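Local coordinates for putative peptide binding protein (Ruminococcus gnavus, PDB 3NOH) that is of unknown function but, as a putative peptide-binding protein of the periplasmic-binding-protein clan, may bind a peptide or another small ligand, at residues A17-S22 / D70-R75; F25-L30 / N127-I132; F62-S67 / Y110-S115. All blocks are in the same frame, centred on the assembly; numbering follows the deposited sequence.

Interaction 1 (A17-S22 / D70-R75)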
loop_
_atom_site.group_PDB
_atom_site.type_symbol
_atom_site.label_atom_id
_atom_site.label_comp_id
_atom_site.label_asym_id
_atom_site.label_seq_id
_atom_site.Cartn_x
_atom_site.Cartn_y
_atom_site.Cartn_z
ATOM N N ALA A 17 -10.024 -17.442 0.289
ATOM C CA ALA A 17 -8.814 -17.156 -0.517
ATOM C C ALA A 17 -7.664 -16.796 0.443
ATOM O O ALA A 17 -7.899 -16.127 1.454
ATOM C CB ALA A 17 -9.079 -15.979 -1.498
ATOM N N GLN A 18 -6.435 -17.224 0.136
ATOM C CA GLN A 18 -5.265 -16.958 1.002
ATOM C C GLN A 18 -4.186 -16.197 0.231
ATOM O O GLN A 18 -4.115 -16.341 -0.973
ATOM C CB GLN A 18 -4.661 -18.279 1.493
ATOM C CG GLN A 18 -5.678 -19.191 2.157
ATOM C CD GLN A 18 -5.274 -20.640 2.155
ATOM O OE1 GLN A 18 -4.493 -21.108 1.300
ATOM N NE2 GLN A 18 -5.834 -21.390 3.098
ATOM N N LEU A 19 -3.336 -15.449 0.943
ATOM C CA LEU A 19 -2.205 -14.721 0.321
ATOM C C LEU A 19 -1.193 -15.762 -0.149
ATOM O O LEU A 19 -0.922 -16.752 0.565
ATOM C CB LEU A 19 -1.511 -13.827 1.346
ATOM C CG LEU A 19 -2.339 -12.656 1.887
ATOM C CD1 LEU A 19 -1.595 -11.975 3.053
ATOM C CD2 LEU A 19 -2.637 -11.712 0.748
ATOM N N GLU A 20 -0.656 -15.544 -1.345
ATOM C CA GLU A 20 0.316 -16.433 -1.935
ATOM C C GLU A 20 1.254 -15.653 -2.868
ATOM O O GLU A 20 0.817 -14.788 -3.593
ATOM C CB GLU A 20 -0.418 -17.518 -2.722
ATOM C CG GLU A 20 0.380 -18.745 -2.953
ATOM C CD GLU A 20 -0.149 -19.533 -4.124
ATOM O OE1 GLU A 20 -1.337 -19.319 -4.486
ATOM O OE2 GLU A 20 0.624 -20.342 -4.685
ATOM N N GLY A 21 2.546 -15.951 -2.826
ATOM C CA GLY A 21 3.503 -15.313 -3.729
ATOM C C GLY A 21 3.908 -13.941 -3.223
ATOM O O GLY A 21 3.816 -13.646 -2.035
ATOM N N SER A 22 4.296 -13.080 -4.178
ATOM C CA SER A 22 4.807 -11.736 -3.905
ATOM C C SER A 22 3.737 -10.726 -4.092
ATOM O O SER A 22 2.897 -10.842 -4.981
ATOM C CB SER A 22 5.953 -11.397 -4.904
ATOM O OG SER A 22 7.074 -12.195 -4.669
ATOM N N ASP A 70 -9.264 -9.471 -5.386
ATOM C CA ASP A 70 -8.212 -10.124 -4.659
ATOM C C ASP A 70 -8.685 -10.230 -3.197
ATOM O O ASP A 70 -8.372 -9.390 -2.351
ATOM C CB ASP A 70 -6.887 -9.320 -4.776
ATOM C CG ASP A 70 -5.716 -10.091 -4.235
ATOM O OD1 ASP A 70 -5.939 -11.061 -3.415
ATOM O OD2 ASP A 70 -4.557 -9.739 -4.593
ATOM N N TYR A 71 -9.468 -11.246 -2.920
ATOM C CA TYR A 71 -10.177 -11.293 -1.637
ATOM C C TYR A 71 -9.247 -11.430 -0.448
ATOM O O TYR A 71 -9.468 -10.807 0.605
ATOM C CB TYR A 71 -11.212 -12.402 -1.646
ATOM C CG TYR A 71 -12.140 -12.383 -2.843
ATOM C CD1 TYR A 71 -12.686 -11.187 -3.307
ATOM C CD2 TYR A 71 -12.508 -13.565 -3.480
ATOM C CE1 TYR A 71 -13.543 -11.158 -4.397
ATOM C CE2 TYR A 71 -13.366 -13.553 -4.588
ATOM C CZ TYR A 71 -13.874 -12.349 -5.039
ATOM O OH TYR A 71 -14.713 -12.313 -6.129
ATOM N N ALA A 72 -8.194 -12.238 -0.607
ATOM C CA ALA A 72 -7.217 -12.407 0.439
ATOM C C ALA A 72 -6.499 -11.093 0.712
ATOM O O ALA A 72 -6.252 -10.779 1.880
ATOM C CB ALA A 72 -6.192 -13.472 0.088
ATOM N N LEU A 73 -6.143 -10.362 -0.336
ATOM C CA LEU A 73 -5.469 -9.066 -0.163
ATOM C C LEU A 73 -6.367 -7.994 0.468
ATOM O O LEU A 73 -5.864 -7.134 1.210
ATOM C CB LEU A 73 -4.820 -8.547 -1.451
ATOM C CG LEU A 73 -3.769 -7.468 -1.291
ATOM C CD1 LEU A 73 -2.576 -7.875 -0.334
ATOM C CD2 LEU A 73 -3.246 -7.053 -2.697
ATOM N N ILE A 74 -7.670 -8.039 0.174
ATOM C CA ILE A 74 -8.572 -7.100 0.848
ATOM C C ILE A 74 -8.592 -7.417 2.353
ATOM O O ILE A 74 -8.533 -6.487 3.166
ATOM C CB ILE A 74 -10.012 -7.096 0.285
ATOM C CG1 ILE A 74 -10.020 -6.726 -1.195
ATOM C CG2 ILE A 74 -10.903 -6.113 1.073
ATOM C CD1 ILE A 74 -11.335 -7.113 -1.855
ATOM N N ARG A 75 -8.664 -8.704 2.728
ATOM C CA ARG A 75 -8.611 -9.127 4.143
ATOM C C ARG A 75 -7.351 -8.585 4.815
ATOM O O ARG A 75 -7.407 -7.990 5.918
ATOM C CB ARG A 75 -8.615 -10.651 4.273
ATOM C CG ARG A 75 -9.955 -11.323 4.152
ATOM C CD ARG A 75 -10.051 -12.620 5.008
ATOM N NE ARG A 75 -8.863 -13.475 4.987
ATOM C CZ ARG A 75 -8.515 -14.265 3.975
ATOM N NH1 ARG A 75 -9.245 -14.303 2.866
ATOM N NH2 ARG A 75 -7.421 -15.003 4.063
#
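Ala72, in the first turn of helix 71-86, presses its methyl group against the backbone of the extended residues 17-19, with CB 3.4 Å from Ala17 O. Ala17 CB reaches back to Ala72 CB at 4.1 Å and also lies against Tyr71 CB. Two residues on, Leu19 has CG beside its backbone N (chi1 -66°), which turns the end of the side chain toward the helix; there its CD2 branch lies 4.0 Å from Ala72 CB and equally close to Leu73 CD1. The polar contact comes from Arg75, whose chain bends at chi2 and chi3. Its NH1 and NH2 both approach Ala17 O end-on, NH1 at 2.7 Å and NH2 at 2.9 Å, with the oxygen in the guanidinium plane. Arg75 is modelled in two conformers, which leaves the permanence of this grip doubtful; outside the two segments, its NH2 also meets a sulfate ion, probably from the crystallisation liquor. Asp70 supplies the N-cap, its OD1 accepting from Leu73 N at 3.2 Å from above the carboxylate plane. The chemistry thus pairs a small apolar contact with one carbonyl oxygen shared by two donors, laying the chain before strand 22-27 over the start of the helix.

Interaction 2 (F25-L30 / N127-I132)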
loop_
_atom_site.group_PDB
_atom_site.type_symbol
_atom_site.label_atom_id
_atom_site.label_comp_id
_atom_site.label_asym_id
_atom_site.label_seq_id
_atom_site.Cartn_x
_atom_site.Cartn_y
_atom_site.Cartn_z
ATOM N N PHE A 25 3.604 -3.220 -1.883
ATOM C CA PHE A 25 3.076 -2.030 -1.274
ATOM C C PHE A 25 3.730 -0.864 -1.956
ATOM O O PHE A 25 4.949 -0.722 -1.866
ATOM C CB PHE A 25 3.287 -1.994 0.233
ATOM C CG PHE A 25 2.861 -0.713 0.876
ATOM C CD1 PHE A 25 1.536 -0.386 0.956
ATOM C CD2 PHE A 25 3.819 0.173 1.406
ATOM C CE1 PHE A 25 1.138 0.797 1.525
ATOM C CE2 PHE A 25 3.398 1.358 2.005
ATOM C CZ PHE A 25 2.076 1.664 2.043
ATOM N N CYS A 26 2.915 -0.023 -2.617
ATOM C CA CYS A 26 3.442 0.960 -3.549
ATOM C C CYS A 26 2.876 2.341 -3.177
ATOM O O CYS A 26 1.665 2.482 -2.988
ATOM C CB CYS A 26 3.035 0.577 -5.007
ATOM S SG CYS A 26 3.800 1.628 -6.232
HETATM N N MSE A 27 3.764 3.343 -3.102
HETATM C CA MSE A 27 3.414 4.722 -2.756
HETATM C C MSE A 27 3.765 5.628 -3.910
HETATM O O MSE A 27 4.808 5.448 -4.561
HETATM C CB MSE A 27 4.186 5.172 -1.489
HETATM C CG MSE A 27 3.771 4.401 -0.250
HETATM SE SE MSE A 27 4.979 4.681 1.187
HETATM C CE MSE A 27 6.374 3.500 0.510
ATOM N N ASN A 28 2.944 6.640 -4.126
ATOM C CA ASN A 28 3.195 7.691 -5.100
ATOM C C ASN A 28 4.080 8.782 -4.452
ATOM O O ASN A 28 3.629 9.616 -3.661
ATOM C CB ASN A 28 1.864 8.286 -5.566
ATOM C CG ASN A 28 2.048 9.314 -6.650
ATOM O OD1 ASN A 28 3.178 9.804 -6.914
ATOM N ND2 ASN A 28 0.935 9.683 -7.283
ATOM N N PRO A 29 5.393 8.809 -4.800
ATOM C CA PRO A 29 6.307 9.730 -4.123
ATOM C C PRO A 29 6.183 11.204 -4.530
ATOM O O PRO A 29 6.801 12.099 -3.922
ATOM C CB PRO A 29 7.681 9.172 -4.509
ATOM C CG PRO A 29 7.476 8.608 -5.858
ATOM C CD PRO A 29 6.073 8.053 -5.875
ATOM N N LEU A 30 5.411 11.462 -5.575
ATOM C CA LEU A 30 5.191 12.809 -6.040
ATOM C C LEU A 30 4.010 13.457 -5.294
ATOM O O LEU A 30 3.848 14.670 -5.362
ATOM C CB LEU A 30 4.978 12.824 -7.564
ATOM C CG LEU A 30 6.202 12.320 -8.373
ATOM C CD1 LEU A 30 5.988 12.455 -9.884
ATOM C CD2 LEU A 30 7.465 13.062 -7.944
ATOM N N ASN A 127 7.904 4.458 -11.773
ATOM C CA ASN A 127 7.663 5.848 -11.370
ATOM C C ASN A 127 7.392 6.033 -9.865
ATOM O O ASN A 127 7.356 7.158 -9.346
ATOM C CB ASN A 127 6.479 6.374 -12.174
ATOM C CG ASN A 127 6.794 6.472 -13.654
ATOM O OD1 ASN A 127 7.948 6.676 -14.039
ATOM N ND2 ASN A 127 5.775 6.309 -14.489
ATOM N N ALA A 128 7.267 4.918 -9.179
ATOM C CA ALA A 128 6.735 4.846 -7.826
ATOM C C ALA A 128 7.817 4.463 -6.812
ATOM O O ALA A 128 8.982 4.300 -7.164
ATOM C CB ALA A 128 5.638 3.856 -7.795
ATOM N N ASP A 129 7.416 4.368 -5.552
ATOM C CA ASP A 129 8.287 3.936 -4.463
ATOM C C ASP A 129 7.601 2.745 -3.818
ATOM O O ASP A 129 6.551 2.887 -3.163
ATOM C CB ASP A 129 8.528 5.034 -3.451
ATOM C CG ASP A 129 9.576 4.632 -2.384
ATOM O OD1 ASP A 129 10.360 3.692 -2.627
ATOM O OD2 ASP A 129 9.595 5.224 -1.285
ATOM N N TYR A 130 8.172 1.547 -4.016
ATOM C CA TYR A 130 7.503 0.362 -3.502
ATOM C C TYR A 130 8.427 -0.630 -2.808
ATOM O O TYR A 130 9.659 -0.526 -2.867
ATOM C CB TYR A 130 6.696 -0.344 -4.626
ATOM C CG TYR A 130 7.534 -0.956 -5.657
ATOM C CD1 TYR A 130 8.025 -0.224 -6.743
ATOM C CD2 TYR A 130 7.990 -2.291 -5.497
ATOM C CE1 TYR A 130 8.856 -0.824 -7.685
ATOM C CE2 TYR A 130 8.827 -2.879 -6.403
ATOM C CZ TYR A 130 9.281 -2.160 -7.473
ATOM O OH TYR A 130 10.042 -2.779 -8.385
ATOM N N ILE A 131 7.782 -1.563 -2.099
ATOM C CA ILE A 131 8.434 -2.665 -1.427
ATOM C C ILE A 131 7.720 -3.977 -1.762
ATOM O O ILE A 131 6.480 -4.005 -1.860
ATOM C CB ILE A 131 8.503 -2.404 0.105
ATOM C CG1 ILE A 131 9.250 -3.479 0.836
ATOM C CG2 ILE A 131 7.112 -2.252 0.740
ATOM C CD1 ILE A 131 9.649 -3.020 2.280
ATOM N N ILE A 132 8.509 -5.025 -1.992
ATOM C CA ILE A 132 7.997 -6.383 -2.208
ATOM C C ILE A 132 7.803 -7.042 -0.862
ATOM O O ILE A 132 8.699 -7.001 0.007
ATOM C CB ILE A 132 8.915 -7.274 -3.069
ATOM C CG1 ILE A 132 8.852 -6.880 -4.531
ATOM C CG2 ILE A 132 8.529 -8.749 -2.977
ATOM C CD1 ILE A 132 9.892 -7.537 -5.345
#
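Strands 25-27 and 129-132 run antiparallel at 172°, with Phe25-Ile131 and Met27-Asp129 as hydrogen-bonded pairs on either side of the non-hydrogen-bonded pair Cys26-Tyr130. Four backbone bonds join them, the shortest from Met27 N to Asp129 O at 2.8 Å. Cys26 and Tyr130 share one face of the sheet, and their CB atoms meet at 3.8 Å. Cys26, with SG anti to the backbone N (chi1 -173°), packs tightly on Ala128, SG to CB 3.3 Å. Tyr130 holds CG between its backbone N and carbonyl carbon (chi1 68°), and beyond it the ring leads away from residues 25-30; the side chain also touches Ile24. On the other face Ile131 offers its CG2 branch to Phe25, 3.9 Å from CB and at the edge of the ring. Met27, present as selenomethionine, lies side by side with Asp129, its terminal CE 4.1 Å from OD2. Past the strand end, Pro29 lays its ring on the backbone, CD 3.8 Å from Ala128 CA. Just before it, Asn28 OD1 accepts from Leu30 N in an Asx turn. The Asp129 carboxylate is engaged by helix 37-47, OD2 in a salt bridge with Arg40 and OD1 in another with Lys44. Strand 129-134, outermost in the sheet, is therefore secured both by backbone bonds to strand 22-27 and by paired charges to the helix covering the face of Met27 and Asp129.

Interaction 3 (F62-S67 / Y110-S115); sequences FDIYVS and YEAFLS
Tyr110 leads into strand 112-116, which runs parallel to strand 61-67 within the mixed sheet of an alpha/beta domain; two successive beta-alpha-beta units, by way of strand 90-96, connect this pair. Tyr110 CB comes within 3.6 Å of Tyr65 CE2, while Tyr65 OH bonds to Arg104. Glu111, with CG beside its own backbone N (chi1 -53°) and an extended chain beyond, brings OE1 to 2.9 Å from Asp63 N, which meets it nearly along the C-O axis. Asp63 OD2 is 4.2 Å from Glu111 OE1, a like-charge approach probably eased by the salt bridge of Asp63 OD2 to Lys94, while OD1 takes a hydrogen bond from Gln92. An alanine in place of Glu111 would probably leave Asp63 N without its acceptor and loosen this end of the strand pair. Ala112 N gives a weak bond to Asp63 O, Ala112 O takes a firmer one from Tyr65 N at 2.9 Å, and Ala112 CB touches Phe62 CD2. Phe113 sets CB 3.3 Å from Tyr65 O and turns its ring away toward Ile24 and Cys26. Leu114 rests CD1 on Ile64 CG2, and its N bonds to Tyr65 O at 3.0 Å. Finally, one water accepts from Ser67 N and donates to Leu114 O, 2.8 Å from each.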
loop_
_atom_site.group_PDB
_atom_site.type_symbol
_atom_site.label_atom_id
_atom_site.label_comp_id
_atom_site.label_asym_id
_atom_site.label_seq_id
_atom_site.Cartn_x
_atom_site.Cartn_y
_atom_site.Cartn_z
ATOM N N PHE A 62 -3.817 8.816 4.463
ATOM C CA PHE A 62 -3.730 8.430 3.052
ATOM C C PHE A 62 -4.579 7.213 2.791
ATOM O O PHE A 62 -4.965 6.492 3.715
ATOM C CB PHE A 62 -2.279 8.217 2.565
ATOM C CG PHE A 62 -1.565 7.061 3.210
ATOM C CD1 PHE A 62 -0.921 7.227 4.443
ATOM C CD2 PHE A 62 -1.553 5.813 2.625
ATOM C CE1 PHE A 62 -0.290 6.132 5.044
ATOM C CE2 PHE A 62 -0.884 4.722 3.230
ATOM C CZ PHE A 62 -0.261 4.891 4.435
ATOM N N ASP A 63 -4.917 7.011 1.533
ATOM C CA ASP A 63 -5.706 5.875 1.127
ATOM C C ASP A 63 -4.801 4.793 0.547
ATOM O O ASP A 63 -3.797 5.058 -0.149
ATOM C CB ASP A 63 -6.746 6.300 0.079
ATOM C CG ASP A 63 -7.774 7.304 0.613
ATOM O OD1 ASP A 63 -7.984 7.355 1.819
ATOM O OD2 ASP A 63 -8.359 8.052 -0.227
ATOM N N ILE A 64 -5.223 3.546 0.718
ATOM C CA ILE A 64 -4.604 2.413 0.068
ATOM C C ILE A 64 -5.621 1.742 -0.846
ATOM O O ILE A 64 -6.674 1.301 -0.389
ATOM C CB ILE A 64 -4.090 1.344 1.074
ATOM C CG1 ILE A 64 -3.052 1.984 2.001
ATOM C CG2 ILE A 64 -3.481 0.145 0.311
ATOM C CD1 ILE A 64 -2.580 1.111 3.183
ATOM N N TYR A 65 -5.356 1.679 -2.132
ATOM C CA TYR A 65 -6.223 0.988 -3.080
ATOM C C TYR A 65 -5.885 -0.496 -3.183
ATOM O O TYR A 65 -4.750 -0.901 -2.994
ATOM C CB TYR A 65 -6.109 1.607 -4.469
ATOM C CG TYR A 65 -6.518 3.040 -4.605
ATOM C CD1 TYR A 65 -7.274 3.676 -3.659
ATOM C CD2 TYR A 65 -6.191 3.725 -5.772
ATOM C CE1 TYR A 65 -7.685 5.017 -3.822
ATOM C CE2 TYR A 65 -6.587 5.034 -5.956
ATOM C CZ TYR A 65 -7.362 5.658 -5.003
ATOM O OH TYR A 65 -7.743 6.984 -5.187
ATOM N N VAL A 66 -6.884 -1.310 -3.477
ATOM C CA VAL A 66 -6.724 -2.753 -3.594
ATOM C C VAL A 66 -7.705 -3.246 -4.649
ATOM O O VAL A 66 -8.795 -2.709 -4.762
ATOM C CB VAL A 66 -6.984 -3.460 -2.233
ATOM C CG1 VAL A 66 -8.402 -3.173 -1.711
ATOM C CG2 VAL A 66 -6.761 -4.975 -2.322
ATOM N N SER A 67 -7.344 -4.303 -5.382
ATOM C CA SER A 67 -8.295 -4.852 -6.331
ATOM C C SER A 67 -9.423 -5.624 -5.605
ATOM O O SER A 67 -9.176 -6.469 -4.718
ATOM C CB SER A 67 -7.596 -5.845 -7.228
ATOM O OG SER A 67 -8.548 -6.573 -8.016
ATOM N N TYR A 110 -3.395 8.031 -7.542
ATOM C CA TYR A 110 -3.459 7.192 -6.367
ATOM C C TYR A 110 -2.513 7.750 -5.326
ATOM O O TYR A 110 -1.647 8.544 -5.663
ATOM C CB TYR A 110 -3.117 5.699 -6.681
ATOM C CG TYR A 110 -1.633 5.474 -6.910
ATOM C CD1 TYR A 110 -1.033 5.797 -8.111
ATOM C CD2 TYR A 110 -0.845 4.925 -5.900
ATOM C CE1 TYR A 110 0.345 5.575 -8.307
ATOM C CE2 TYR A 110 0.517 4.726 -6.067
ATOM C CZ TYR A 110 1.100 5.034 -7.284
ATOM O OH TYR A 110 2.437 4.879 -7.486
ATOM N N GLU A 111 -2.653 7.295 -4.087
ATOM C CA GLU A 111 -1.753 7.666 -2.996
ATOM C C GLU A 111 -0.886 6.461 -2.713
ATOM O O GLU A 111 0.349 6.534 -2.859
ATOM C CB GLU A 111 -2.549 8.147 -1.762
ATOM C CG GLU A 111 -3.514 9.268 -2.180
ATOM C CD GLU A 111 -4.258 9.946 -1.063
ATOM O OE1 GLU A 111 -4.364 9.355 0.009
ATOM O OE2 GLU A 111 -4.785 11.066 -1.300
ATOM N N ALA A 112 -1.507 5.355 -2.311
ATOM C CA ALA A 112 -0.803 4.061 -2.114
ATOM C C ALA A 112 -1.684 2.929 -2.616
ATOM O O ALA A 112 -2.894 3.088 -2.758
ATOM C CB ALA A 112 -0.370 3.822 -0.645
ATOM N N PHE A 113 -1.086 1.792 -2.938
ATOM C CA PHE A 113 -1.846 0.607 -3.228
ATOM C C PHE A 113 -1.146 -0.642 -2.783
ATOM O O PHE A 113 0.090 -0.670 -2.606
ATOM C CB PHE A 113 -2.292 0.490 -4.706
ATOM C CG PHE A 113 -1.188 0.244 -5.711
ATOM C CD1 PHE A 113 -0.763 -1.038 -5.974
ATOM C CD2 PHE A 113 -0.600 1.300 -6.387
ATOM C CE1 PHE A 113 0.214 -1.284 -6.907
ATOM C CE2 PHE A 113 0.378 1.066 -7.325
ATOM C CZ PHE A 113 0.812 -0.233 -7.572
ATOM N N LEU A 114 -1.927 -1.709 -2.674
ATOM C CA LEU A 114 -1.427 -3.066 -2.471
ATOM C C LEU A 114 -1.840 -3.912 -3.641
ATOM O O LEU A 114 -2.983 -3.825 -4.082
ATOM C CB LEU A 114 -2.053 -3.661 -1.215
ATOM C CG LEU A 114 -1.498 -3.176 0.113
ATOM C CD1 LEU A 114 -2.503 -3.470 1.246
ATOM C CD2 LEU A 114 -0.125 -3.828 0.385
ATOM N N SER A 115 -0.962 -4.767 -4.140
ATOM C CA SER A 115 -1.378 -5.683 -5.197
ATOM C C SER A 115 -0.490 -6.897 -5.245
ATOM O O SER A 115 0.658 -6.905 -4.767
ATOM C CB SER A 115 -1.396 -5.006 -6.591
ATOM O OG SER A 115 -0.065 -4.808 -7.093
HETATM O O HOH W 1 -4.757 -5.213 -5.714
#

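How the interactions relate
Interactions 2 and 3 share one mixed sheet, their centres about 10 Å apart: strands 22-27 and 112-116 are neighbours, joined by probable backbone bonds from Phe113 N to Cys26 O and from Asn28 N to Glu111 O. Along the chain, interaction 3 is nested inside the loop closed by interaction 2, whereas interaction 1 alternates with both. Interaction 1 lies about 14 Å from interaction 3 and 19 Å from interaction 2, between centres. Helix 71-86, which follows strand 61-67, links it to the sheet, Leu73 packing on Leu114 and Ser115. Residues near both termini and from the middle of the chain thus meet in one compact alpha/beta domain.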